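Local coordinates for 3-carboxy-cis,cis-muconate cycloisomerase (Pseudomonas putida, PDB 1RE5), which belongs to the fumarase/aspartase superfamily of mostly helical enzymes, which share a long central helical bundle and work as assemblies of four subunits, at residues 7-11 with 286-290; 27-32 with 108-113; 131-136 with 341-346. One frame throughout, in Å; residues are numbered along the deposited sequence.

Contact 1. Residues 7-11 with 286-290; sequences DAYFT and VGAAV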
ATOM      1  N   ASP D   7      20.867  -3.370  10.274  1.00 28.80           N
ATOM      2  CA  ASP D   7      20.490  -4.760  10.146  1.00 29.03           C
ATOM      3  C   ASP D   7      20.493  -5.603  11.409  1.00 27.60           C
ATOM      4  O   ASP D   7      19.729  -6.569  11.514  1.00 27.07           O
ATOM      5  CB  ASP D   7      21.338  -5.422   9.071  1.00 32.41           C
ATOM      6  CG  ASP D   7      20.582  -6.500   8.357  1.00 35.95           C
ATOM      7  OD1 ASP D   7      19.516  -6.182   7.788  1.00 37.39           O
ATOM      8  OD2 ASP D   7      21.031  -7.662   8.373  1.00 40.61           O
ATOM      9  N   ALA D   8      21.347  -5.259  12.364  1.00 26.05           N
ATOM     10  CA  ALA D   8      21.398  -6.014  13.614  1.00 24.62           C
ATOM     11  C   ALA D   8      20.192  -5.624  14.470  1.00 23.96           C
ATOM     12  O   ALA D   8      19.655  -6.428  15.238  1.00 23.63           O
ATOM     13  CB  ALA D   8      22.700  -5.718  14.359  1.00 21.95           C
ATOM     14  N   TYR D   9      19.774  -4.375  14.317  1.00 24.13           N
ATOM     15  CA  TYR D   9      18.643  -3.827  15.048  1.00 24.11           C
ATOM     16  C   TYR D   9      17.291  -4.248  14.466  1.00 24.15           C
ATOM     17  O   TYR D   9      16.354  -4.498  15.217  1.00 24.63           O
ATOM     18  CB  TYR D   9      18.755  -2.304  15.059  1.00 23.87           C
ATOM     19  CG  TYR D   9      17.705  -1.547  15.853  1.00 22.77           C
ATOM     20  CD1 TYR D   9      17.272  -1.989  17.106  1.00 22.49           C
ATOM     21  CD2 TYR D   9      17.223  -0.330  15.389  1.00 22.10           C
ATOM     22  CE1 TYR D   9      16.384  -1.223  17.872  1.00 21.59           C
ATOM     23  CE2 TYR D   9      16.351   0.435  16.141  1.00 23.12           C
ATOM     24  CZ  TYR D   9      15.930  -0.008  17.379  1.00 22.54           C
ATOM     25  OH  TYR D   9      15.054   0.783  18.101  1.00 21.99           O
ATOM     26  N   PHE D  10      17.194  -4.348  13.143  1.00 22.78           N
ATOM     27  CA  PHE D  10      15.926  -4.716  12.492  1.00 22.77           C
ATOM     28  C   PHE D  10      15.731  -6.196  12.078  1.00 23.48           C
ATOM     29  O   PHE D  10      14.591  -6.649  11.864  1.00 23.24           O
ATOM     30  CB  PHE D  10      15.711  -3.840  11.241  1.00 19.73           C
ATOM     31  CG  PHE D  10      15.524  -2.368  11.532  1.00 18.02           C
ATOM     32  CD1 PHE D  10      15.967  -1.407  10.624  1.00 16.65           C
ATOM     33  CD2 PHE D  10      14.878  -1.943  12.688  1.00 17.96           C
ATOM     34  CE1 PHE D  10      15.768  -0.051  10.863  1.00 17.34           C
ATOM     35  CE2 PHE D  10      14.675  -0.589  12.935  1.00 17.34           C
ATOM     36  CZ  PHE D  10      15.124   0.360  12.016  1.00 17.74           C
ATOM     37  N   THR D  11      16.824  -6.946  11.960  1.00 23.71           N
ATOM     38  CA  THR D  11      16.731  -8.337  11.528  1.00 23.92           C
ATOM     39  C   THR D  11      17.326  -9.303  12.537  1.00 24.48           C
ATOM     40  O   THR D  11      18.246  -8.949  13.266  1.00 26.49           O
ATOM     41  CB  THR D  11      17.466  -8.535  10.183  1.00 23.54           C
ATOM     42  OG1 THR D  11      17.028  -7.540   9.247  1.00 22.97           O
ATOM     43  CG2 THR D  11      17.165  -9.905   9.602  1.00 23.53           C
ATOM     44  N   VAL D 286      13.472   1.387  22.984  1.00 27.34           N
ATOM     45  CA  VAL D 286      14.144   1.048  21.741  1.00 25.58           C
ATOM     46  C   VAL D 286      13.604  -0.240  21.144  1.00 24.44           C
ATOM     47  O   VAL D 286      13.635  -0.431  19.929  1.00 25.66           O
ATOM     48  CB  VAL D 286      15.686   0.957  21.925  1.00 25.16           C
ATOM     49  CG1 VAL D 286      16.163   2.080  22.812  1.00 25.04           C
ATOM     50  CG2 VAL D 286      16.082  -0.361  22.501  1.00 26.53           C
ATOM     51  N   GLY D 287      13.096  -1.123  21.992  1.00 22.54           N
ATOM     52  CA  GLY D 287      12.548  -2.372  21.492  1.00 20.72           C
ATOM     53  C   GLY D 287      11.202  -2.165  20.816  1.00 19.62           C
ATOM     54  O   GLY D 287      10.982  -2.662  19.716  1.00 19.87           O
ATOM     55  N   ALA D 288      10.302  -1.431  21.471  1.00 18.02           N
ATOM     56  CA  ALA D 288       8.983  -1.166  20.914  1.00 17.75           C
ATOM     57  C   ALA D 288       9.100  -0.470  19.549  1.00 18.95           C
ATOM     58  O   ALA D 288       8.278  -0.691  18.654  1.00 18.24           O
ATOM     59  CB  ALA D 288       8.186  -0.313  21.873  1.00 18.42           C
ATOM     60  N   ALA D 289      10.126   0.364  19.389  1.00 18.62           N
ATOM     61  CA  ALA D 289      10.339   1.050  18.126  1.00 18.68           C
ATOM     62  C   ALA D 289      10.448   0.017  17.008  1.00 19.92           C
ATOM     63  O   ALA D 289       9.911   0.212  15.918  1.00 21.51           O
ATOM     64  CB  ALA D 289      11.603   1.888  18.182  1.00 18.98           C
ATOM     65  N   VAL D 290      11.140  -1.090  17.268  1.00 19.16           N
ATOM     66  CA  VAL D 290      11.267  -2.109  16.235  1.00 18.89           C
ATOM     67  C   VAL D 290       9.918  -2.720  15.885  1.00 19.82           C
ATOM     68  O   VAL D 290       9.597  -2.872  14.708  1.00 21.66           O
ATOM     69  CB  VAL D 290      12.220  -3.248  16.649  1.00 16.79           C
ATOM     70  CG1 VAL D 290      12.239  -4.314  15.574  1.00 12.51           C
ATOM     71  CG2 VAL D 290      13.618  -2.704  16.848  1.00 16.30           C
TER

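Contact 2. Residues 27-32 with 108-113; sequences GMLDFE and DAMDTG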
ATOM      1  N   GLY D  27      20.144 -22.661  -2.120  1.00 30.06           N
ATOM      2  CA  GLY D  27      18.825 -23.197  -2.410  1.00 29.33           C
ATOM      3  C   GLY D  27      18.756 -23.746  -3.825  1.00 29.61           C
ATOM      4  O   GLY D  27      18.287 -24.861  -4.045  1.00 30.19           O
ATOM      5  N   MET D  28      19.235 -22.966  -4.791  1.00 29.25           N
ATOM      6  CA  MET D  28      19.214 -23.385  -6.186  1.00 29.88           C
ATOM      7  C   MET D  28      20.154 -24.569  -6.443  1.00 30.53           C
ATOM      8  O   MET D  28      19.800 -25.519  -7.152  1.00 32.05           O
ATOM      9  CB  MET D  28      19.574 -22.206  -7.095  1.00 29.58           C
ATOM     10  CG  MET D  28      18.515 -21.124  -7.125  1.00 27.61           C
ATOM     11  SD  MET D  28      18.890 -19.791  -8.265  1.00 30.29           S
ATOM     12  CE  MET D  28      19.902 -18.716  -7.271  1.00 28.46           C
ATOM     13  N   LEU D  29      21.348 -24.519  -5.867  1.00 29.83           N
ATOM     14  CA  LEU D  29      22.286 -25.613  -6.037  1.00 29.13           C
ATOM     15  C   LEU D  29      21.674 -26.893  -5.469  1.00 30.10           C
ATOM     16  O   LEU D  29      21.789 -27.964  -6.076  1.00 30.08           O
ATOM     17  CB  LEU D  29      23.607 -25.287  -5.348  1.00 27.01           C
ATOM     18  CG  LEU D  29      24.313 -24.104  -6.015  1.00 26.03           C
ATOM     19  CD1 LEU D  29      25.523 -23.664  -5.186  1.00 25.80           C
ATOM     20  CD2 LEU D  29      24.713 -24.492  -7.426  1.00 24.22           C
ATOM     21  N   ASP D  30      21.015 -26.780  -4.317  1.00 30.82           N
ATOM     22  CA  ASP D  30      20.363 -27.936  -3.695  1.00 32.29           C
ATOM     23  C   ASP D  30      19.385 -28.552  -4.689  1.00 32.90           C
ATOM     24  O   ASP D  30      19.231 -29.780  -4.771  1.00 33.22           O
ATOM     25  CB  ASP D  30      19.602 -27.508  -2.438  1.00 33.45           C
ATOM     26  CG  ASP D  30      20.500 -27.402  -1.220  1.00 36.01           C
ATOM     27  OD1 ASP D  30      21.732 -27.216  -1.382  1.00 36.14           O
ATOM     28  OD2 ASP D  30      19.965 -27.497  -0.094  1.00 36.95           O
ATOM     29  N   PHE D  31      18.718 -27.682  -5.442  1.00 32.95           N
ATOM     30  CA  PHE D  31      17.767 -28.125  -6.444  1.00 32.63           C
ATOM     31  C   PHE D  31      18.498 -28.896  -7.541  1.00 33.16           C
ATOM     32  O   PHE D  31      18.091 -30.001  -7.901  1.00 32.99           O
ATOM     33  CB  PHE D  31      17.052 -26.928  -7.064  1.00 30.87           C
ATOM     34  CG  PHE D  31      16.231 -27.282  -8.271  1.00 30.17           C
ATOM     35  CD1 PHE D  31      14.998 -27.928  -8.129  1.00 27.36           C
ATOM     36  CD2 PHE D  31      16.708 -27.004  -9.555  1.00 29.27           C
ATOM     37  CE1 PHE D  31      14.254 -28.292  -9.241  1.00 27.29           C
ATOM     38  CE2 PHE D  31      15.967 -27.367 -10.679  1.00 29.90           C
ATOM     39  CZ  PHE D  31      14.734 -28.013 -10.521  1.00 29.21           C
ATOM     40  N   GLU D  32      19.575 -28.306  -8.064  1.00 33.59           N
ATOM     41  CA  GLU D  32      20.368 -28.930  -9.129  1.00 34.93           C
ATOM     42  C   GLU D  32      20.877 -30.323  -8.756  1.00 35.87           C
ATOM     43  O   GLU D  32      20.726 -31.283  -9.526  1.00 35.05           O
ATOM     44  CB  GLU D  32      21.546 -28.026  -9.498  1.00 34.76           C
ATOM     45  CG  GLU D  32      21.108 -26.695 -10.111  1.00 37.30           C
ATOM     46  CD  GLU D  32      20.241 -26.872 -11.362  1.00 38.63           C
ATOM     47  OE1 GLU D  32      19.524 -25.924 -11.737  1.00 39.06           O
ATOM     48  OE2 GLU D  32      20.277 -27.955 -11.980  1.00 37.99           O
ATOM     49  N   ASP D 108      12.154 -22.986 -12.310  1.00 28.30           N
ATOM     50  CA  ASP D 108      12.052 -24.208 -11.522  1.00 27.50           C
ATOM     51  C   ASP D 108      13.096 -24.168 -10.420  1.00 27.77           C
ATOM     52  O   ASP D 108      12.798 -24.466  -9.253  1.00 27.24           O
ATOM     53  CB  ASP D 108      12.306 -25.444 -12.380  1.00 26.79           C
ATOM     54  CG  ASP D 108      11.211 -25.691 -13.386  1.00 27.89           C
ATOM     55  OD1 ASP D 108      10.033 -25.496 -13.040  1.00 28.78           O
ATOM     56  OD2 ASP D 108      11.523 -26.102 -14.523  1.00 30.10           O
ATOM     57  N   ALA D 109      14.319 -23.786 -10.793  1.00 26.35           N
ATOM     58  CA  ALA D 109      15.415 -23.724  -9.829  1.00 26.58           C
ATOM     59  C   ALA D 109      15.227 -22.589  -8.832  1.00 26.74           C
ATOM     60  O   ALA D 109      15.456 -22.748  -7.630  1.00 26.28           O
ATOM     61  CB  ALA D 109      16.737 -23.562 -10.553  1.00 26.44           C
ATOM     62  N   MET D 110      14.813 -21.437  -9.341  1.00 26.78           N
ATOM     63  CA  MET D 110      14.587 -20.268  -8.507  1.00 25.81           C
ATOM     64  C   MET D 110      13.437 -20.422  -7.491  1.00 25.97           C
ATOM     65  O   MET D 110      13.619 -20.176  -6.292  1.00 25.48           O
ATOM     66  CB  MET D 110      14.324 -19.079  -9.403  1.00 25.46           C
ATOM     67  CG  MET D 110      15.480 -18.750 -10.292  1.00 26.35           C
ATOM     68  SD  MET D 110      15.196 -17.149 -11.040  1.00 30.48           S
ATOM     69  CE  MET D 110      14.975 -17.647 -12.755  1.00 31.96           C
ATOM     70  N   ASP D 111      12.254 -20.815  -7.955  1.00 25.14           N
ATOM     71  CA  ASP D 111      11.133 -20.977  -7.039  1.00 25.46           C
ATOM     72  C   ASP D 111      11.383 -22.098  -6.033  1.00 25.72           C
ATOM     73  O   ASP D 111      11.092 -21.952  -4.843  1.00 26.14           O
ATOM     74  CB  ASP D 111       9.829 -21.261  -7.801  1.00 25.59           C
ATOM     75  CG  ASP D 111       9.155 -19.998  -8.330  1.00 25.34           C
ATOM     76  OD1 ASP D 111       9.646 -18.873  -8.066  1.00 25.07           O
ATOM     77  OD2 ASP D 111       8.115 -20.142  -9.015  1.00 26.58           O
ATOM     78  N   THR D 112      11.909 -23.223  -6.498  1.00 25.74           N
ATOM     79  CA  THR D 112      12.151 -24.321  -5.577  1.00 25.92           C
ATOM     80  C   THR D 112      13.212 -23.928  -4.570  1.00 26.23           C
ATOM     81  O   THR D 112      13.085 -24.232  -3.382  1.00 27.77           O
ATOM     82  CB  THR D 112      12.588 -25.593  -6.304  1.00 26.17           C
ATOM     83  OG1 THR D 112      11.525 -26.035  -7.171  1.00 26.92           O
ATOM     84  CG2 THR D 112      12.913 -26.693  -5.284  1.00 24.77           C
ATOM     85  N   GLY D 113      14.250 -23.239  -5.038  1.00 25.43           N
ATOM     86  CA  GLY D 113      15.302 -22.799  -4.140  1.00 25.46           C
ATOM     87  C   GLY D 113      14.705 -21.908  -3.063  1.00 26.83           C
ATOM     88  O   GLY D 113      15.058 -22.009  -1.881  1.00 27.31           O
TER

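Contact 3. Residues 131-136 with 341-346; sequences KLADTL and AQVIAE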
ATOM      1  N   LYS D 131       8.154 -20.017  21.457  1.00 26.05           N
ATOM      2  CA  LYS D 131       8.919 -19.533  22.593  1.00 27.29           C
ATOM      3  C   LYS D 131       8.214 -18.289  23.169  1.00 27.21           C
ATOM      4  O   LYS D 131       7.898 -18.235  24.354  1.00 28.71           O
ATOM      5  CB  LYS D 131      10.342 -19.206  22.139  1.00 28.71           C
ATOM      6  CG  LYS D 131      11.275 -18.717  23.228  1.00 33.97           C
ATOM      7  CD  LYS D 131      12.640 -18.354  22.639  1.00 38.53           C
ATOM      8  CE  LYS D 131      12.515 -17.257  21.561  1.00 42.97           C
ATOM      9  NZ  LYS D 131      13.779 -17.027  20.778  1.00 44.08           N
ATOM     10  N   LEU D 132       7.946 -17.306  22.316  1.00 26.22           N
ATOM     11  CA  LEU D 132       7.270 -16.086  22.730  1.00 25.58           C
ATOM     12  C   LEU D 132       5.907 -16.356  23.376  1.00 25.88           C
ATOM     13  O   LEU D 132       5.566 -15.744  24.384  1.00 27.38           O
ATOM     14  CB  LEU D 132       7.102 -15.150  21.525  1.00 25.12           C
ATOM     15  CG  LEU D 132       6.384 -13.809  21.739  1.00 25.11           C
ATOM     16  CD1 LEU D 132       7.165 -12.902  22.695  1.00 23.19           C
ATOM     17  CD2 LEU D 132       6.213 -13.143  20.401  1.00 24.08           C
ATOM     18  N   ALA D 133       5.129 -17.266  22.807  1.00 25.63           N
ATOM     19  CA  ALA D 133       3.822 -17.589  23.363  1.00 26.24           C
ATOM     20  C   ALA D 133       3.962 -18.191  24.761  1.00 26.84           C
ATOM     21  O   ALA D 133       3.142 -17.925  25.642  1.00 26.27           O
ATOM     22  CB  ALA D 133       3.087 -18.555  22.449  1.00 25.85           C
ATOM     23  N   ASP D 134       4.997 -19.002  24.961  1.00 28.54           N
ATOM     24  CA  ASP D 134       5.232 -19.620  26.262  1.00 30.12           C
ATOM     25  C   ASP D 134       5.465 -18.557  27.324  1.00 30.17           C
ATOM     26  O   ASP D 134       4.736 -18.488  28.324  1.00 28.41           O
ATOM     27  CB  ASP D 134       6.447 -20.558  26.222  1.00 32.47           C
ATOM     28  CG  ASP D 134       6.094 -21.972  25.749  1.00 35.63           C
ATOM     29  OD1 ASP D 134       4.999 -22.471  26.100  1.00 36.08           O
ATOM     30  OD2 ASP D 134       6.924 -22.594  25.042  1.00 36.63           O
ATOM     31  N   THR D 135       6.470 -17.715  27.090  1.00 30.14           N
ATOM     32  CA  THR D 135       6.804 -16.680  28.054  1.00 31.26           C
ATOM     33  C   THR D 135       5.665 -15.698  28.257  1.00 30.63           C
ATOM     34  O   THR D 135       5.475 -15.176  29.361  1.00 31.78           O
ATOM     35  CB  THR D 135       8.090 -15.902  27.660  1.00 31.24           C
ATOM     36  OG1 THR D 135       7.747 -14.571  27.276  1.00 32.53           O
ATOM     37  CG2 THR D 135       8.812 -16.583  26.529  1.00 31.19           C
ATOM     38  N   LEU D 136       4.902 -15.453  27.199  1.00 29.84           N
ATOM     39  CA  LEU D 136       3.774 -14.529  27.278  1.00 29.37           C
ATOM     40  C   LEU D 136       2.690 -15.161  28.132  1.00 28.82           C
ATOM     41  O   LEU D 136       1.965 -14.478  28.857  1.00 26.65           O
ATOM     42  CB  LEU D 136       3.236 -14.259  25.884  1.00 30.00           C
ATOM     43  CG  LEU D 136       2.923 -12.825  25.514  1.00 28.89           C
ATOM     44  CD1 LEU D 136       4.042 -11.916  25.959  1.00 28.73           C
ATOM     45  CD2 LEU D 136       2.744 -12.768  24.003  1.00 30.81           C
ATOM     46  N   ALA D 341      10.355  -8.618  20.484  1.00 28.19           N
ATOM     47  CA  ALA D 341       9.171  -8.863  21.310  1.00 28.55           C
ATOM     48  C   ALA D 341       9.507  -9.857  22.424  1.00 29.70           C
ATOM     49  O   ALA D 341       8.983  -9.759  23.535  1.00 29.29           O
ATOM     50  CB  ALA D 341       8.027  -9.407  20.461  1.00 26.76           C
ATOM     51  N   GLN D 342      10.380 -10.816  22.117  1.00 29.78           N
ATOM     52  CA  GLN D 342      10.792 -11.818  23.092  1.00 29.63           C
ATOM     53  C   GLN D 342      11.535 -11.131  24.232  1.00 29.03           C
ATOM     54  O   GLN D 342      11.248 -11.367  25.415  1.00 28.59           O
ATOM     55  CB  GLN D 342      11.712 -12.850  22.431  1.00 31.91           C
ATOM     56  CG  GLN D 342      12.224 -13.946  23.365  1.00 32.94           C
ATOM     57  CD  GLN D 342      11.107 -14.786  23.952  1.00 33.66           C
ATOM     58  OE1 GLN D 342      10.269 -15.320  23.221  1.00 35.85           O
ATOM     59  NE2 GLN D 342      11.093 -14.918  25.276  1.00 34.17           N
ATOM     60  N   VAL D 343      12.492 -10.281  23.874  1.00 27.10           N
ATOM     61  CA  VAL D 343      13.265  -9.570  24.875  1.00 26.42           C
ATOM     62  C   VAL D 343      12.378  -8.811  25.846  1.00 27.44           C
ATOM     63  O   VAL D 343      12.541  -8.949  27.054  1.00 27.54           O
ATOM     64  CB  VAL D 343      14.238  -8.564  24.249  1.00 25.91           C
ATOM     65  CG1 VAL D 343      14.820  -7.660  25.334  1.00 24.13           C
ATOM     66  CG2 VAL D 343      15.343  -9.293  23.541  1.00 24.27           C
ATOM     67  N   ILE D 344      11.437  -8.019  25.333  1.00 27.39           N
ATOM     68  CA  ILE D 344      10.599  -7.264  26.245  1.00 27.77           C
ATOM     69  C   ILE D 344       9.583  -8.132  26.957  1.00 27.31           C
ATOM     70  O   ILE D 344       9.271  -7.890  28.107  1.00 28.40           O
ATOM     71  CB  ILE D 344       9.857  -6.043  25.569  1.00 28.60           C
ATOM     72  CG1 ILE D 344       8.365  -6.320  25.510  1.00 30.52           C
ATOM     73  CG2 ILE D 344      10.420  -5.720  24.184  1.00 25.63           C
ATOM     74  CD1 ILE D 344       7.609  -5.196  24.897  1.00 36.06           C
ATOM     75  N   ALA D 345       9.072  -9.156  26.298  1.00 28.00           N
ATOM     76  CA  ALA D 345       8.082 -10.002  26.949  1.00 28.91           C
ATOM     77  C   ALA D 345       8.611 -10.682  28.204  1.00 31.18           C
ATOM     78  O   ALA D 345       7.927 -10.746  29.232  1.00 32.01           O
ATOM     79  CB  ALA D 345       7.572 -11.053  25.980  1.00 27.01           C
ATOM     80  N   GLU D 346       9.833 -11.189  28.137  1.00 33.05           N
ATOM     81  CA  GLU D 346      10.367 -11.897  29.283  1.00 34.22           C
ATOM     82  C   GLU D 346      11.023 -11.002  30.303  1.00 33.77           C
ATOM     83  O   GLU D 346      11.304 -11.439  31.415  1.00 35.76           O
ATOM     84  CB  GLU D 346      11.356 -12.965  28.832  1.00 36.22           C
ATOM     85  CG  GLU D 346      12.721 -12.435  28.474  1.00 39.74           C
ATOM     86  CD  GLU D 346      13.551 -13.474  27.759  1.00 42.84           C
ATOM     87  OE1 GLU D 346      13.549 -14.646  28.207  1.00 44.31           O
ATOM     88  OE2 GLU D 346      14.206 -13.116  26.755  1.00 44.16           O
TER

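Contact 1. Residues 7-11 with 286-290
Tyr9 reaches across to Val286 with its phenol: OH donates to Val286 O over 2.6 Å, landing in the carbonyl plane on a lone pair, at a C=O...donor angle of 129°. The same ring carries Val290 over one face. There CG2 sits 3.7 Å from the ring centroid, 29° off the normal, a CH-pi contact weighted toward the CE1 side. Ala289 CB adds a third touch, 3.6 Å from Tyr9 OH. Phe10 is more peripheral, its ring edge turned to the same methyl, with CD2 4.4 Å from Val290 CG2. What carries the tyrosine over is its first torsion: CG stands anti to the backbone N (chi1 -176°), so the ring extends from the short helix 7-10 to Val286 and Val290 on helix 286-307. That helix follows directly on the GSSxMPxKxNP signature loop of the superfamily, so the N-terminal segment is tied to the chain just beyond it. Gly287 and Ala288 give their backbone N-H groups to Glu267, which binds the same turn through its carboxylate. On the tyrosine's own segment, Thr11 OG1 donates to Asp7 OD1 from above the carboxylate plane, and Asp7 also forms a salt bridge with Arg16. Ala74 and Gly75 of a second subunit pack directly on Val286 and Tyr9, while Trp153 of a third subunit packs on Ala289.

Contact 2. Residues 27-32 with 108-113
Phe31 lies against the helical turn Asp108-Thr112 and makes the main apolar contact. One face of its ring takes Ala109 CA as a CH-pi partner, 4.0 Å from the centroid and 28° off the normal, while Ala109 CB lies 3.6 Å from Phe31 CD2. The CG2 methyl of Thr112 meets Phe31 CD1 at 3.7 Å. The ring arrives there because Phe31 CG is anti to the backbone N (chi1 170°), which sends it out toward the partner helix. One turn earlier, Met28 SD lies 4.1 Å from Met110 CG.

Two backbone carbonyls are also met: Asp108 O is over the same face of the Phe31 ring, displaced toward the rim, and Met28 CG comes to 3.5 Å from Ala109 O.

Backbone packing is the next element. Gly27 and Gly113 face each other without side chains, their CA atoms 3.9 Å apart, and the segment axes cross at 116° with a closest approach of 7.9 Å. At this close glycine-glycine approach the N-terminal helix 21-40 packs steeply across helix 106-142, one of the long helices of the superfamily's central bundle.

Among the polar groups, Asp108 O accepts from both Thr112 N and Thr112 OG1, at 2.9 Å from the hydroxyl, and OG1 is also bonded to Gln191 N. The Asp108 carboxylate turns away from Phe31 to the backbone N-H groups of Thr105, Gly193 and Gly194. Over these segments the two helices therefore meet through shape and apolar contact, while hydrogen bonds tie helix 106-142 to Thr105 just before it and to residues that follow helix 162-187.

Contact 3. Residues 131-136 with 341-346
Gln342 lies across the aliphatic chain of Lys131, the two side chains meeting at about a right angle. From CB the chain runs out with CG anti to the backbone N, and CG comes to 3.8 Å from Lys131 CE. A bend at chi2 (62°) then swings the amide over toward the helix 131-136 backbone; its CD is 3.7 Å from Lys131 CE. At the tip, OE1 lies beside Leu132, near its CA and N, but the angle to that N-H is too poor for a hydrogen bond. NE2 faces the CG2 methyl of Thr135; the threonine's chi1 (110°) lies off the usual values and its CG2 is too near Lys131 O, so this meeting is doubtful.

Deeper in, the contact is apolar. Ala345 CB is flanked by Leu136 CD1 at 3.6 Å and Leu132 CD1 at 3.8 Å, and Leu132 CD2 reaches Ala341 CB at 4.2 Å. Lys131 NZ forms a salt bridge with Asp128 on its own helix.

The two segments run nearly parallel, 15° apart with axes 9.4 Å from each other, inside the central helical bundle typical of this superfamily. Helix 162-187 covers Leu132 and Leu136 through Leu173, and helix 231-257 packs in through Leu247 against Leu132 and Ala341.

Contacts 1 and 3 are close neighbours, with centres 15 Å apart and nearest atoms about 5 Å from each other, without touching; their helices 286-307 and 319-347 are successive in the chain, and Val290 packs on Gln340 just ahead of 341-346. Contact 2 shares helix 106-142 with contact 3, yet its centre is 35 Å from that of contact 3 and 31 Å from that of contact 1. Contact 1 also meets two other subunits, whereas 2 and 3 are internal to the chain. Farther along helix 286-307, which contact 1 uses, 2,3-dihydroxy-1,4-dithiobutane is bound in two places: one lined by Thr296, Arg297, Pro299 and Gly300, the other by Ser303, Thr304 and Ala307.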